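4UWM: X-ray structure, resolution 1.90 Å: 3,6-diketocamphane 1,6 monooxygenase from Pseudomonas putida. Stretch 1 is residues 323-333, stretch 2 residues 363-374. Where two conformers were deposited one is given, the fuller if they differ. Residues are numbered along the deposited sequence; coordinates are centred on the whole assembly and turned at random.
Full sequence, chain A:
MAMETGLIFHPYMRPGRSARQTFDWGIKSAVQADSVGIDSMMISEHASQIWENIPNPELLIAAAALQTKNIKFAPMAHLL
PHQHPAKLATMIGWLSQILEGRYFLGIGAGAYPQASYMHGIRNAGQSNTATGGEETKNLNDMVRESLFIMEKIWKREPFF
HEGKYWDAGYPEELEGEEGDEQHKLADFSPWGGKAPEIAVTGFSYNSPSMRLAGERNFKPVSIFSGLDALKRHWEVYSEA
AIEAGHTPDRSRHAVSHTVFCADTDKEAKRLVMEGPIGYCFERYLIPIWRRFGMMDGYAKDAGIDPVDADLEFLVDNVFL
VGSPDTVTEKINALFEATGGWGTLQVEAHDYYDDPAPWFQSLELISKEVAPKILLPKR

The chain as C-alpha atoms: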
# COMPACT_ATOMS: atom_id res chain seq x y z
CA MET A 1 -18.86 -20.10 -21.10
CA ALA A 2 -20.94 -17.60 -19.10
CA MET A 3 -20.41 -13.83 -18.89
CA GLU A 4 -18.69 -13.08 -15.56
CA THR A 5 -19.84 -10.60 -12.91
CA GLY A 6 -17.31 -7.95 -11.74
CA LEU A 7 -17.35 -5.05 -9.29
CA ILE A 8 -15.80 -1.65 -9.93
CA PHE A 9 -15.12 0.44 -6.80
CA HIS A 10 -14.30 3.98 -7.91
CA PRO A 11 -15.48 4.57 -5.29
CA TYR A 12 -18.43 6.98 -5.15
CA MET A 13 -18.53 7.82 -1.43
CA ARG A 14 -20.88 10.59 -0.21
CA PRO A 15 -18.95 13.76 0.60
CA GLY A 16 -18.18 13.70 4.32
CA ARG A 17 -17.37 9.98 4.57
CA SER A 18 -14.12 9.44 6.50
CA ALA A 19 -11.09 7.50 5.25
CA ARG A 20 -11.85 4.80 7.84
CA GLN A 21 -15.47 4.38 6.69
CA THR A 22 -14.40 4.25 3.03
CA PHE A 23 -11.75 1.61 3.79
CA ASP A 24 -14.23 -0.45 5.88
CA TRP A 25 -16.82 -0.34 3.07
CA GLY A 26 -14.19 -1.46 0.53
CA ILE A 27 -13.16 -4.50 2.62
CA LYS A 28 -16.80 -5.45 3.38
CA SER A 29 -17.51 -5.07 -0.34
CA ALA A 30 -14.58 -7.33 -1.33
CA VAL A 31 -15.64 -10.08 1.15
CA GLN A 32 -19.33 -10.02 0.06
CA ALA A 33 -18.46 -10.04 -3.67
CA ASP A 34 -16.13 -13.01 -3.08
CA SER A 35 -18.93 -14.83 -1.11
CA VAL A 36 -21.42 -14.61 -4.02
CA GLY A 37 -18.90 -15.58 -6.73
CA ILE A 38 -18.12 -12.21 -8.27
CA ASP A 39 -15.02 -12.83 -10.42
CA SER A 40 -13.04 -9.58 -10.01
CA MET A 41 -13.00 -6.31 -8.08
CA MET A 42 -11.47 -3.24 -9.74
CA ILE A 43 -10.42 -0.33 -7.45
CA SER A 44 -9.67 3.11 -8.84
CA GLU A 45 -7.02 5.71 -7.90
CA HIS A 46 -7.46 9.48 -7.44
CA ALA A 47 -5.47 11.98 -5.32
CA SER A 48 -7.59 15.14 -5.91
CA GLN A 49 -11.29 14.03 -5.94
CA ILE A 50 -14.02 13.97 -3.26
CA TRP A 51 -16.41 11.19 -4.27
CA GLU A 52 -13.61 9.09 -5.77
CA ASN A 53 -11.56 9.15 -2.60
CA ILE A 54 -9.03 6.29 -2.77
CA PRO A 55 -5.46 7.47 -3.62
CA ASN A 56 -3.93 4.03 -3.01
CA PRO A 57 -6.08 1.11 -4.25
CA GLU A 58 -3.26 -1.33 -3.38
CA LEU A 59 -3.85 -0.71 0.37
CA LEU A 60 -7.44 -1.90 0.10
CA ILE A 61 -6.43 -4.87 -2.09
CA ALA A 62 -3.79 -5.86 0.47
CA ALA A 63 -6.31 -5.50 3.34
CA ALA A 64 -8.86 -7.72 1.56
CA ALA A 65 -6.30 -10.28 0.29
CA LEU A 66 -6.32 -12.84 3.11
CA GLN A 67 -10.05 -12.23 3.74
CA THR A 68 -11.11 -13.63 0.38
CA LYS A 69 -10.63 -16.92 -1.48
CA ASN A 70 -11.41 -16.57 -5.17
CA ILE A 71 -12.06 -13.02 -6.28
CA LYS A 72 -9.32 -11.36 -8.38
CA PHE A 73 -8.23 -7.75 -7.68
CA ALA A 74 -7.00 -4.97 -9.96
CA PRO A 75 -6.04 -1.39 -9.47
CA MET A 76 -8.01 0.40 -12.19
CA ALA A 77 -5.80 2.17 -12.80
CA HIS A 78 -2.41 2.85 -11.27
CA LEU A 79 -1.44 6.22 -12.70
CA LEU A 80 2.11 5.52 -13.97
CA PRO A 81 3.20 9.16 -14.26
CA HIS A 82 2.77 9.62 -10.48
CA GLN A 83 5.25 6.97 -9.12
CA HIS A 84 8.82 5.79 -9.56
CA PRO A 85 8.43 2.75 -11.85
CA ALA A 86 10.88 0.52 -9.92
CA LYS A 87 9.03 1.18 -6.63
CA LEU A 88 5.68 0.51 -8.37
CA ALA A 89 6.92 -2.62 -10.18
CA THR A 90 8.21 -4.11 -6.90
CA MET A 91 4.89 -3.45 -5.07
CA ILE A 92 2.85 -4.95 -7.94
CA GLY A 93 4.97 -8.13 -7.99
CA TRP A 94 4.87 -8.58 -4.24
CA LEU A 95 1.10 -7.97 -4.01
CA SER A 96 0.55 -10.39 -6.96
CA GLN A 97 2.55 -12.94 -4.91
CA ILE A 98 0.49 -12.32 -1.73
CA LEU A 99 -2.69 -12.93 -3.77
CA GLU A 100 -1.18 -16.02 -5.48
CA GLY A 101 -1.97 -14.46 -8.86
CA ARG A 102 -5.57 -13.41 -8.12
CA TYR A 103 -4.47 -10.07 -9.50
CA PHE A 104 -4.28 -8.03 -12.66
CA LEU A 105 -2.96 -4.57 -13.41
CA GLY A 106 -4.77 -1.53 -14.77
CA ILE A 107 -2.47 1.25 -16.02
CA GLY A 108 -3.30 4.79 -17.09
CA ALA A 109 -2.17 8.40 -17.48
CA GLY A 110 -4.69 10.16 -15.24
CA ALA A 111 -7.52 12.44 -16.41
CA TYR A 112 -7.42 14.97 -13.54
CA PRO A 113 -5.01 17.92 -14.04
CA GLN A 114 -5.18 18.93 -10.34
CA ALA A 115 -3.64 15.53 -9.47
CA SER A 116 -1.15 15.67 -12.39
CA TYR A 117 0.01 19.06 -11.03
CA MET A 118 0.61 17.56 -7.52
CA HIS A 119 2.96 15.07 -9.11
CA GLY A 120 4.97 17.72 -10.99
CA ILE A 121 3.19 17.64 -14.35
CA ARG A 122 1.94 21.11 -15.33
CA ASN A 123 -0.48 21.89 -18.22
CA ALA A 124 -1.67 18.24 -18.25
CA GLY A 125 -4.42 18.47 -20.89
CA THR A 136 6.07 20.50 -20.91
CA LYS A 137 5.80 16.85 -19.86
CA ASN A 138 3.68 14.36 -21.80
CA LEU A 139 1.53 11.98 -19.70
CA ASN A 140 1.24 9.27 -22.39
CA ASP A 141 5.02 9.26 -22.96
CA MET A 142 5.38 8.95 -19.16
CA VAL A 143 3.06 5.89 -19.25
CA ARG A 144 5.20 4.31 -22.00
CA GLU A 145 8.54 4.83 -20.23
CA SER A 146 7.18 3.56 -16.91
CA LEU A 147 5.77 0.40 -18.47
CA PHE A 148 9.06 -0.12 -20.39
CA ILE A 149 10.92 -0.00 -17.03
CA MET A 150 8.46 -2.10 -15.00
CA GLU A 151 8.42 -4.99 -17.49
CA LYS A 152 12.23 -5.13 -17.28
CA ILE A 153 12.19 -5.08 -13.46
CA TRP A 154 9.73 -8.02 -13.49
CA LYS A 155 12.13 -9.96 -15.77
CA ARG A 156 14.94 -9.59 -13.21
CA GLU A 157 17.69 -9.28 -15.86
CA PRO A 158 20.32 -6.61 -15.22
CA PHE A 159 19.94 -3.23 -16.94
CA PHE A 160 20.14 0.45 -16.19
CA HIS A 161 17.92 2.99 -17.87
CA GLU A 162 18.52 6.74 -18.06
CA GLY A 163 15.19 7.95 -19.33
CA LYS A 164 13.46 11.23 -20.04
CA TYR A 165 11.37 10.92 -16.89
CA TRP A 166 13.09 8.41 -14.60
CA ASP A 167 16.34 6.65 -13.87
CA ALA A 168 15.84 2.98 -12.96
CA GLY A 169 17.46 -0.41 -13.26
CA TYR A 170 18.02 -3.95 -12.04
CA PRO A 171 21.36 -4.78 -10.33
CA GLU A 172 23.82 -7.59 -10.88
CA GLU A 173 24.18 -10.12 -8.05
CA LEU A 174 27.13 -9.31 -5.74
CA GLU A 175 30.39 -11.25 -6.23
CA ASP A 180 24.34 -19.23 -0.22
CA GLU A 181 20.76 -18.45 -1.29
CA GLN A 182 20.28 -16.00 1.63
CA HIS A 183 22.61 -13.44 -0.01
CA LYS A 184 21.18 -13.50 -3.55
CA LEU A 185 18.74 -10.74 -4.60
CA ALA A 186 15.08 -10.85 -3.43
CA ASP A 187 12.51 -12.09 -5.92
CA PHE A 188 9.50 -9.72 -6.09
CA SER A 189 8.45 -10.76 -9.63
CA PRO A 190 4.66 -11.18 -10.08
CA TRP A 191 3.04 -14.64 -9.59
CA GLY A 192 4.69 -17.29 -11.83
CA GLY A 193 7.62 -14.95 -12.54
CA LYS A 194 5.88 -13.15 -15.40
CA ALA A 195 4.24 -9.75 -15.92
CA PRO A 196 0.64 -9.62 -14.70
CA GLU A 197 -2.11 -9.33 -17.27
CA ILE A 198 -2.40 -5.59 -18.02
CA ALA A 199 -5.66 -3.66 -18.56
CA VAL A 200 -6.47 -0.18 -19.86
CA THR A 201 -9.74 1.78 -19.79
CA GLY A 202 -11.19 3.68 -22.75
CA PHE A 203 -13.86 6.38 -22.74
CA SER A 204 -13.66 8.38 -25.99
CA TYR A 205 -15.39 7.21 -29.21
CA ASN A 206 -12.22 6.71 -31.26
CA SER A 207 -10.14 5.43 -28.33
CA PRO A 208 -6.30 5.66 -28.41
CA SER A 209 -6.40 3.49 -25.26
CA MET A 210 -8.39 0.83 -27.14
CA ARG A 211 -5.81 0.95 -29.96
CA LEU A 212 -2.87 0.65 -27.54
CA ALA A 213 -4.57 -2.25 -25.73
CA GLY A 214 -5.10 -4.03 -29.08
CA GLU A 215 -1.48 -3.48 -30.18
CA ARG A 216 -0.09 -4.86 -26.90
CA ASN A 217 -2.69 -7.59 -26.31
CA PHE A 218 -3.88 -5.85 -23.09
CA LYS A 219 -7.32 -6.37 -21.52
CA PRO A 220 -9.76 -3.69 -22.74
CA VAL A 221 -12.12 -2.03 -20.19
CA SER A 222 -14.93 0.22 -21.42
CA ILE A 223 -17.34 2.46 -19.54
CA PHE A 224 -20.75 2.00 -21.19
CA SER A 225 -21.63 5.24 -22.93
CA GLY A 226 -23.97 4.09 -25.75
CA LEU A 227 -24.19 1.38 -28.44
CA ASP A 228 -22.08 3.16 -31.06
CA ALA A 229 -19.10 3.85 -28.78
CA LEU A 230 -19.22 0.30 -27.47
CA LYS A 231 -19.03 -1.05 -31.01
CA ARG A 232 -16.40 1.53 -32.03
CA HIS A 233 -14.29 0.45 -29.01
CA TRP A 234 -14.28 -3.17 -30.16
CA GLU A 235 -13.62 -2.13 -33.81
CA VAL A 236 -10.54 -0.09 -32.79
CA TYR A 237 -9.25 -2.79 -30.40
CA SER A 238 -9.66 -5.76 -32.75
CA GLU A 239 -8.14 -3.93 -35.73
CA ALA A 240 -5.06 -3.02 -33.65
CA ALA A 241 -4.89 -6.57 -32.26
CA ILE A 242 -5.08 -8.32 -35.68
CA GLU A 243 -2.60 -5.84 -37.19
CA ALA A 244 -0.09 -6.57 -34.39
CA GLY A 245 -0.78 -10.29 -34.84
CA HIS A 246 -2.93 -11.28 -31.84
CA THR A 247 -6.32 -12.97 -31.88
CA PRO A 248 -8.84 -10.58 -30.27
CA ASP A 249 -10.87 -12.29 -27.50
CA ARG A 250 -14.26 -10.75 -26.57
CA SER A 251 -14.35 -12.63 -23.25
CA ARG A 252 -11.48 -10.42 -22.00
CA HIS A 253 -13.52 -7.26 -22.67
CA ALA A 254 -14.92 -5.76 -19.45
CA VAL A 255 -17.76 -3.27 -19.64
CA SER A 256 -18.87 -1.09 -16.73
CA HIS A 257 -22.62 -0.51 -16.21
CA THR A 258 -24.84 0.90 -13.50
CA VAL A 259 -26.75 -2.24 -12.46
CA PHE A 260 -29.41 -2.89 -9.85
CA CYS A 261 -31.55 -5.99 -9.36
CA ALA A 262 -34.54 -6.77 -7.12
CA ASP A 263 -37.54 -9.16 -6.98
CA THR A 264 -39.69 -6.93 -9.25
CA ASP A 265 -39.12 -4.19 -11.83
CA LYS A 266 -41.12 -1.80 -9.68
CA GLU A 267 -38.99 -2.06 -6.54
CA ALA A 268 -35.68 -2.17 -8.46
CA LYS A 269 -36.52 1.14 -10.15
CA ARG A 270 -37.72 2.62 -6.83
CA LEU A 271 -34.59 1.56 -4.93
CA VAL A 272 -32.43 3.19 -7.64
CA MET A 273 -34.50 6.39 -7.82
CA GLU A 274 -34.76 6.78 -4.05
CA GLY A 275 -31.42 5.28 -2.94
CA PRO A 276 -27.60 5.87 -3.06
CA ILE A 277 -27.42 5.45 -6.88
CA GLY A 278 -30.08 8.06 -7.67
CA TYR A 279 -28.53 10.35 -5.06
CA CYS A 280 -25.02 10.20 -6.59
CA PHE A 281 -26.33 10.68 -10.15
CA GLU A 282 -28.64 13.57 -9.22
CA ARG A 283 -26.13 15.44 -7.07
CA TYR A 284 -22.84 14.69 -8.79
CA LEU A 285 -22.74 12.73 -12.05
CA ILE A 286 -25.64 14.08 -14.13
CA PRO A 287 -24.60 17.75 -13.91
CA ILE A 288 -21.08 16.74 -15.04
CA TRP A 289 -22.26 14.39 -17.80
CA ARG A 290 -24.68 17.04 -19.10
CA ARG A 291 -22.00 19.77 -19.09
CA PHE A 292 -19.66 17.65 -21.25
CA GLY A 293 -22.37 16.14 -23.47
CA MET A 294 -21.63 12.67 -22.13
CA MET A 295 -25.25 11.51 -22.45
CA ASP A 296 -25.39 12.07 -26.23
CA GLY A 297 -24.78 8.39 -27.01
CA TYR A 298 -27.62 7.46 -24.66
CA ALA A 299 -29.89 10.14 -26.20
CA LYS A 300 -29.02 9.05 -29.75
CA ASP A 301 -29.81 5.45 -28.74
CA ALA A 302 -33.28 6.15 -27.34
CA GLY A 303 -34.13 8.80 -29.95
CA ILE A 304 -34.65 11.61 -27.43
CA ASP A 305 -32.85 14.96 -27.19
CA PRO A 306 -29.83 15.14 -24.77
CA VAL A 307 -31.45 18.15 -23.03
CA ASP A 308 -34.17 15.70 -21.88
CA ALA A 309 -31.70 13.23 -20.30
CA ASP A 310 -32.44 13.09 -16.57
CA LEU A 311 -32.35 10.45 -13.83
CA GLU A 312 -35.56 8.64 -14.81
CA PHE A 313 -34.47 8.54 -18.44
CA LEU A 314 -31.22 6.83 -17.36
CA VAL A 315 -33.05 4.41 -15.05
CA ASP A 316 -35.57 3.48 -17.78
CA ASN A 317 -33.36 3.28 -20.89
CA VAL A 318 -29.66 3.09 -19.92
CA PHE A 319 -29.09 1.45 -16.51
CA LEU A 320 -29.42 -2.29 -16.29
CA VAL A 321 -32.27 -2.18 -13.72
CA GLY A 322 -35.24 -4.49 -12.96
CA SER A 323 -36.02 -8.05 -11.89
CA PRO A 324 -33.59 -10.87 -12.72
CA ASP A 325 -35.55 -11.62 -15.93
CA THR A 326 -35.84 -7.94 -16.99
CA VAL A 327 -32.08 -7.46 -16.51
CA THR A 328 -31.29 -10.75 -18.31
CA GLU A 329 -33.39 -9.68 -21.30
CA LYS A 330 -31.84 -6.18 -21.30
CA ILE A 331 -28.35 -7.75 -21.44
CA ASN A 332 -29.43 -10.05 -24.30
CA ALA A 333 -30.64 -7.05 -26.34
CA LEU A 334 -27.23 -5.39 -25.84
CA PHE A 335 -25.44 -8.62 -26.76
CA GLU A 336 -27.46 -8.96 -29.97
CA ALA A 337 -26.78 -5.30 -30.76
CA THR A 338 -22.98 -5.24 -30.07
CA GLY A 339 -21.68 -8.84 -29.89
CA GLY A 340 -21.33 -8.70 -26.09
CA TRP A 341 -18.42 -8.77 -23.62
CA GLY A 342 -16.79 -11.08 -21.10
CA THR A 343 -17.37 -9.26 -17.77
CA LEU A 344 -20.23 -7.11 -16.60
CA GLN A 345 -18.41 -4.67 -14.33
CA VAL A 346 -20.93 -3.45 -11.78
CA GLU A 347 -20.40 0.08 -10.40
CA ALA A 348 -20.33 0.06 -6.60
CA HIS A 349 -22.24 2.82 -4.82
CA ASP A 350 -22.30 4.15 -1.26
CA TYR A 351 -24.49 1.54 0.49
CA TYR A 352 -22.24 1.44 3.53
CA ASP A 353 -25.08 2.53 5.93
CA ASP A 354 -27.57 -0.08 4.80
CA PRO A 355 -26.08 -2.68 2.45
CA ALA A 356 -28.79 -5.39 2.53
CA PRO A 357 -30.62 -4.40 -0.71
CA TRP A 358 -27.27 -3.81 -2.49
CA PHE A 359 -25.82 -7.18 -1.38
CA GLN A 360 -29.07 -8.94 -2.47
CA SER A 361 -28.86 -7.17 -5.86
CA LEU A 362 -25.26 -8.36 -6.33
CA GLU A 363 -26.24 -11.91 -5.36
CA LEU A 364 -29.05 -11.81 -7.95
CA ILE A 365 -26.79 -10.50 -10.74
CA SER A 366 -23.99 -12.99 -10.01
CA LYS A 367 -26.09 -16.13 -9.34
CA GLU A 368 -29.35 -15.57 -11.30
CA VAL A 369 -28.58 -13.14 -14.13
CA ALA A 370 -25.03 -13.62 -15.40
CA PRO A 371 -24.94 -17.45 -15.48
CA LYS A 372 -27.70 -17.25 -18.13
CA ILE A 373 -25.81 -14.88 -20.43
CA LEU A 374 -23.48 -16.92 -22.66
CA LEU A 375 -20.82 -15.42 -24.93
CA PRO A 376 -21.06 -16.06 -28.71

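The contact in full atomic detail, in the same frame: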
# COMPACT_ATOMS: atom_id res chain seq x y z
N SER A 323 -36.05 -6.72 -12.48
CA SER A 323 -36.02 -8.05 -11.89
C SER A 323 -34.94 -8.85 -12.60
O SER A 323 -34.48 -8.43 -13.66
CB SER A 323 -37.36 -8.74 -12.10
OG SER A 323 -37.56 -8.96 -13.48
N PRO A 324 -34.56 -10.02 -12.05
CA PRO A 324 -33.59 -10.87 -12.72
C PRO A 324 -33.89 -11.12 -14.20
O PRO A 324 -32.97 -11.07 -15.02
CB PRO A 324 -33.65 -12.17 -11.91
CG PRO A 324 -33.93 -11.69 -10.53
CD PRO A 324 -34.82 -10.49 -10.67
N ASP A 325 -35.16 -11.37 -14.54
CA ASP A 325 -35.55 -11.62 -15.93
C ASP A 325 -35.43 -10.36 -16.79
O ASP A 325 -34.87 -10.41 -17.89
CB ASP A 325 -36.96 -12.22 -16.03
CG ASP A 325 -37.02 -13.66 -15.55
OD1 ASP A 325 -36.08 -14.44 -15.83
OD2 ASP A 325 -38.02 -14.03 -14.90
N THR A 326 -35.95 -9.24 -16.29
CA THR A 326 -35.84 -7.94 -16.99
C THR A 326 -34.38 -7.57 -17.30
O THR A 326 -34.06 -7.12 -18.41
CB THR A 326 -36.48 -6.82 -16.16
OG1 THR A 326 -37.84 -7.18 -15.87
CG2 THR A 326 -36.44 -5.49 -16.90
N VAL A 327 -33.50 -7.76 -16.32
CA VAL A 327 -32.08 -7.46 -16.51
C VAL A 327 -31.45 -8.44 -17.50
O VAL A 327 -30.69 -8.01 -18.39
CB VAL A 327 -31.33 -7.38 -15.16
CG1 VAL A 327 -29.81 -7.30 -15.38
CG2 VAL A 327 -31.80 -6.15 -14.39
N THR A 328 -31.78 -9.72 -17.38
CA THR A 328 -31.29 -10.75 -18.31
C THR A 328 -31.67 -10.42 -19.76
O THR A 328 -30.84 -10.52 -20.67
CB THR A 328 -31.80 -12.15 -17.93
OG1 THR A 328 -31.44 -12.44 -16.57
CG2 THR A 328 -31.19 -13.22 -18.84
N GLU A 329 -32.92 -10.01 -19.97
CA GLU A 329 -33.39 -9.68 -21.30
C GLU A 329 -32.71 -8.42 -21.83
O GLU A 329 -32.30 -8.38 -22.99
CB GLU A 329 -34.91 -9.55 -21.34
CG GLU A 329 -35.63 -10.89 -21.38
CD GLU A 329 -37.14 -10.78 -21.26
OE1 GLU A 329 -37.71 -9.77 -21.73
OE2 GLU A 329 -37.75 -11.70 -20.69
N LYS A 330 -32.56 -7.42 -20.96
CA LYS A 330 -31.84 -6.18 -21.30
C LYS A 330 -30.39 -6.44 -21.72
O LYS A 330 -29.88 -5.78 -22.64
CB LYS A 330 -31.89 -5.18 -20.15
CG LYS A 330 -33.08 -4.24 -20.20
CD LYS A 330 -33.31 -3.59 -18.85
CE LYS A 330 -34.29 -2.43 -18.95
NZ LYS A 330 -34.71 -2.00 -17.59
N ILE A 331 -29.73 -7.40 -21.08
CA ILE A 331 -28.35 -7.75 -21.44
C ILE A 331 -28.33 -8.45 -22.80
O ILE A 331 -27.47 -8.14 -23.64
CB ILE A 331 -27.63 -8.58 -20.33
CG1 ILE A 331 -27.52 -7.76 -19.03
CG2 ILE A 331 -26.24 -9.01 -20.80
CD1 ILE A 331 -26.99 -8.53 -17.84
N ASN A 332 -29.28 -9.35 -23.02
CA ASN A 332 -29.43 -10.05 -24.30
C ASN A 332 -29.59 -9.10 -25.49
O ASN A 332 -28.91 -9.26 -26.52
CB ASN A 332 -30.57 -11.06 -24.24
CG ASN A 332 -30.25 -12.24 -23.36
OD1 ASN A 332 -29.21 -12.88 -23.51
ND2 ASN A 332 -31.16 -12.56 -22.45
N ALA A 333 -30.48 -8.11 -25.35
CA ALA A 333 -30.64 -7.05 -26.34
C ALA A 333 -29.32 -6.35 -26.66
O ALA A 333 -29.00 -6.14 -27.83
CB ALA A 333 -31.68 -6.04 -25.89
N GLU A 363 -25.96 -10.48 -5.33
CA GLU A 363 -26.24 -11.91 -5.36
C GLU A 363 -27.12 -12.31 -6.55
O GLU A 363 -26.85 -13.32 -7.19
CB GLU A 363 -26.85 -12.40 -4.06
CG GLU A 363 -26.86 -13.90 -3.94
CD GLU A 363 -27.16 -14.37 -2.54
OE1 GLU A 363 -28.03 -13.76 -1.89
OE2 GLU A 363 -26.51 -15.34 -2.10
N LEU A 364 -28.14 -11.50 -6.85
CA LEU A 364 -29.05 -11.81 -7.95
C LEU A 364 -28.35 -11.74 -9.31
O LEU A 364 -28.52 -12.64 -10.15
CB LEU A 364 -30.26 -10.88 -7.94
CG LEU A 364 -31.28 -11.13 -6.82
CD1 LEU A 364 -32.38 -10.08 -6.87
CD2 LEU A 364 -31.86 -12.54 -6.89
N ILE A 365 -27.55 -10.69 -9.51
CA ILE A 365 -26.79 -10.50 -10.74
C ILE A 365 -25.82 -11.67 -10.95
O ILE A 365 -25.81 -12.29 -12.02
CB ILE A 365 -26.03 -9.15 -10.72
CG1 ILE A 365 -27.02 -7.98 -10.75
CG2 ILE A 365 -25.04 -9.06 -11.88
CD1 ILE A 365 -26.49 -6.71 -10.11
N SER A 366 -25.06 -12.00 -9.92
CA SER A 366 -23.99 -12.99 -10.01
C SER A 366 -24.49 -14.43 -10.14
O SER A 366 -23.93 -15.21 -10.93
CB SER A 366 -23.06 -12.86 -8.79
OG SER A 366 -22.06 -13.87 -8.78
N LYS A 367 -25.54 -14.77 -9.38
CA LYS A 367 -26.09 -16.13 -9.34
C LYS A 367 -27.25 -16.39 -10.31
O LYS A 367 -27.37 -17.48 -10.86
CB LYS A 367 -26.53 -16.49 -7.92
CG LYS A 367 -25.38 -16.78 -6.97
CD LYS A 367 -25.89 -17.02 -5.56
CE LYS A 367 -24.77 -17.47 -4.63
NZ LYS A 367 -25.19 -17.47 -3.20
N GLU A 368 -28.12 -15.39 -10.52
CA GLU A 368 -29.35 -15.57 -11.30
C GLU A 368 -29.32 -14.93 -12.68
O GLU A 368 -29.97 -15.42 -13.61
CB GLU A 368 -30.57 -15.06 -10.52
CG GLU A 368 -30.95 -15.91 -9.32
CD GLU A 368 -32.35 -15.62 -8.80
OE1 GLU A 368 -33.21 -15.18 -9.59
OE2 GLU A 368 -32.59 -15.84 -7.59
N VAL A 369 -28.59 -13.82 -12.84
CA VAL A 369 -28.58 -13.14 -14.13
C VAL A 369 -27.43 -13.60 -15.02
O VAL A 369 -27.65 -14.16 -16.11
CB VAL A 369 -28.58 -11.59 -13.99
CG1 VAL A 369 -28.45 -10.93 -15.35
CG2 VAL A 369 -29.85 -11.11 -13.30
N ALA A 370 -26.20 -13.40 -14.56
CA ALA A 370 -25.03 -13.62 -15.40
C ALA A 370 -24.82 -15.07 -15.86
O ALA A 370 -24.39 -15.27 -17.00
CB ALA A 370 -23.76 -13.06 -14.75
N PRO A 371 -25.10 -16.07 -15.01
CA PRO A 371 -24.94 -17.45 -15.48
C PRO A 371 -25.76 -17.78 -16.74
O PRO A 371 -25.41 -18.70 -17.47
CB PRO A 371 -25.44 -18.28 -14.30
CG PRO A 371 -25.12 -17.43 -13.12
CD PRO A 371 -25.45 -16.04 -13.57
N LYS A 372 -26.83 -17.02 -16.98
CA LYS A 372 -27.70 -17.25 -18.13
C LYS A 372 -27.19 -16.60 -19.40
O LYS A 372 -27.55 -17.01 -20.49
CB LYS A 372 -29.13 -16.80 -17.83
CG LYS A 372 -30.07 -17.95 -17.48
CD LYS A 372 -30.13 -18.21 -15.98
CE LYS A 372 -31.41 -17.66 -15.38
NZ LYS A 372 -31.41 -17.75 -13.89
N ILE A 373 -26.35 -15.58 -19.26
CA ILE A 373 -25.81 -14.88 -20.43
C ILE A 373 -24.54 -15.58 -20.92
O ILE A 373 -23.51 -15.56 -20.24
CB ILE A 373 -25.52 -13.38 -20.16
CG1 ILE A 373 -26.73 -12.68 -19.52
CG2 ILE A 373 -25.06 -12.68 -21.44
CD1 ILE A 373 -27.88 -12.37 -20.45
N LEU A 374 -24.63 -16.23 -22.08
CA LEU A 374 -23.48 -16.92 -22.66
C LEU A 374 -22.82 -16.04 -23.72
O LEU A 374 -23.48 -15.18 -24.31
CB LEU A 374 -23.89 -18.27 -23.27
CG LEU A 374 -24.57 -19.33 -22.40
CD1 LEU A 374 -25.11 -20.46 -23.27
CD2 LEU A 374 -23.65 -19.88 -21.32
O HOH W 1 -32.42 -14.57 -15.48

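No direct hydrogen bond or salt bridge joins these two stretches; the single polar link between them runs through a water molecule, and most of the rest is van der Waals packing, centred on one valine, Val369, with Ile373 as a second focus. Val369 lies where the second helix departs from regular geometry. Around 365-369 the helix widens into a pi-type turn: Val369 N donates to Leu364 O at 2.9 Å, while the bond from Val369 N to Ile365 O, at 3.3 Å, is weak, and Ala370 N in turn reaches Ile365 O at 2.8 Å. The contact is a compact example of a general principle, that helices can be held by shape complementarity across their interface while their polar groups are satisfied mostly within each segment.

The helix axes cross at -70° and approach to 10.1 Å, so the contact is local, and 444 Å² of surface is buried in all. At its centre Val369 acts as a knob in a hole formed by Pro324, Val327, Thr328 and Ile331, residues spaced so that they line one side of the first helix. Val369 CG1 lies 3.9 Å from Val327 CG1, 3.8 Å from Ile331 CD1 and 3.6 Å from Thr328 OG1, while Val369 CG2 meets the backbone at 3.6 Å from Pro324 O. A short, branched side chain suits this site, since its two methyl groups fill the hole, CG1 reaching Ile331 and CG2 reaching Pro324, with Val327 and Thr328 near both.

Pro324 opens the first helix, where a residue without an amide hydrogen costs no helical hydrogen bond. Just before it, Ser323 caps the helix, Ser323 OG accepting from Thr326 N at 3.3 Å. The proline ring faces the second stretch, with Pro324 CG 4.3 Å from Leu364 CD2 and 3.7 Å from Glu368 OE1; the latter contact lies at the more exposed margin.

Thr328 shows how a polar residue can serve an apolar interface. In the m rotamer, Thr328 OG1 donates to Pro324 O at 2.6 Å, one turn back, so the hydroxyl is satisfied within its own helix even as it touches Val369. Thr328 OG1 also accepts from the water, 2.6 Å from the water oxygen. That water also donates to Glu368 O, with 3.2 Å between the water oxygen and Glu368 O, and so bridges the stretches. Glu368 O additionally accepts from Lys372 NZ at 2.8 Å; the lysine curls back over its own segment, and Lys372 CB comes within 4.3 Å of Thr328 CG2.

Beyond the 3-10 segment 370-372, Ile373 extends the apolar seam. Its long side chain carries Ile373 CD1 to the first helix, 3.8 Å from Ile331 CG2, 3.8 Å from Thr328 CG2 and 3.5 Å from Thr328 O. Ile373 CD1 also lies 3.4 Å from Asn332 OD1, at the edge of the contact. Ile331 thus touches both Val369 and Ile373, using CD1 for the first and CG2 for the second, and joins the central knob to the second apolar patch, around Ile373.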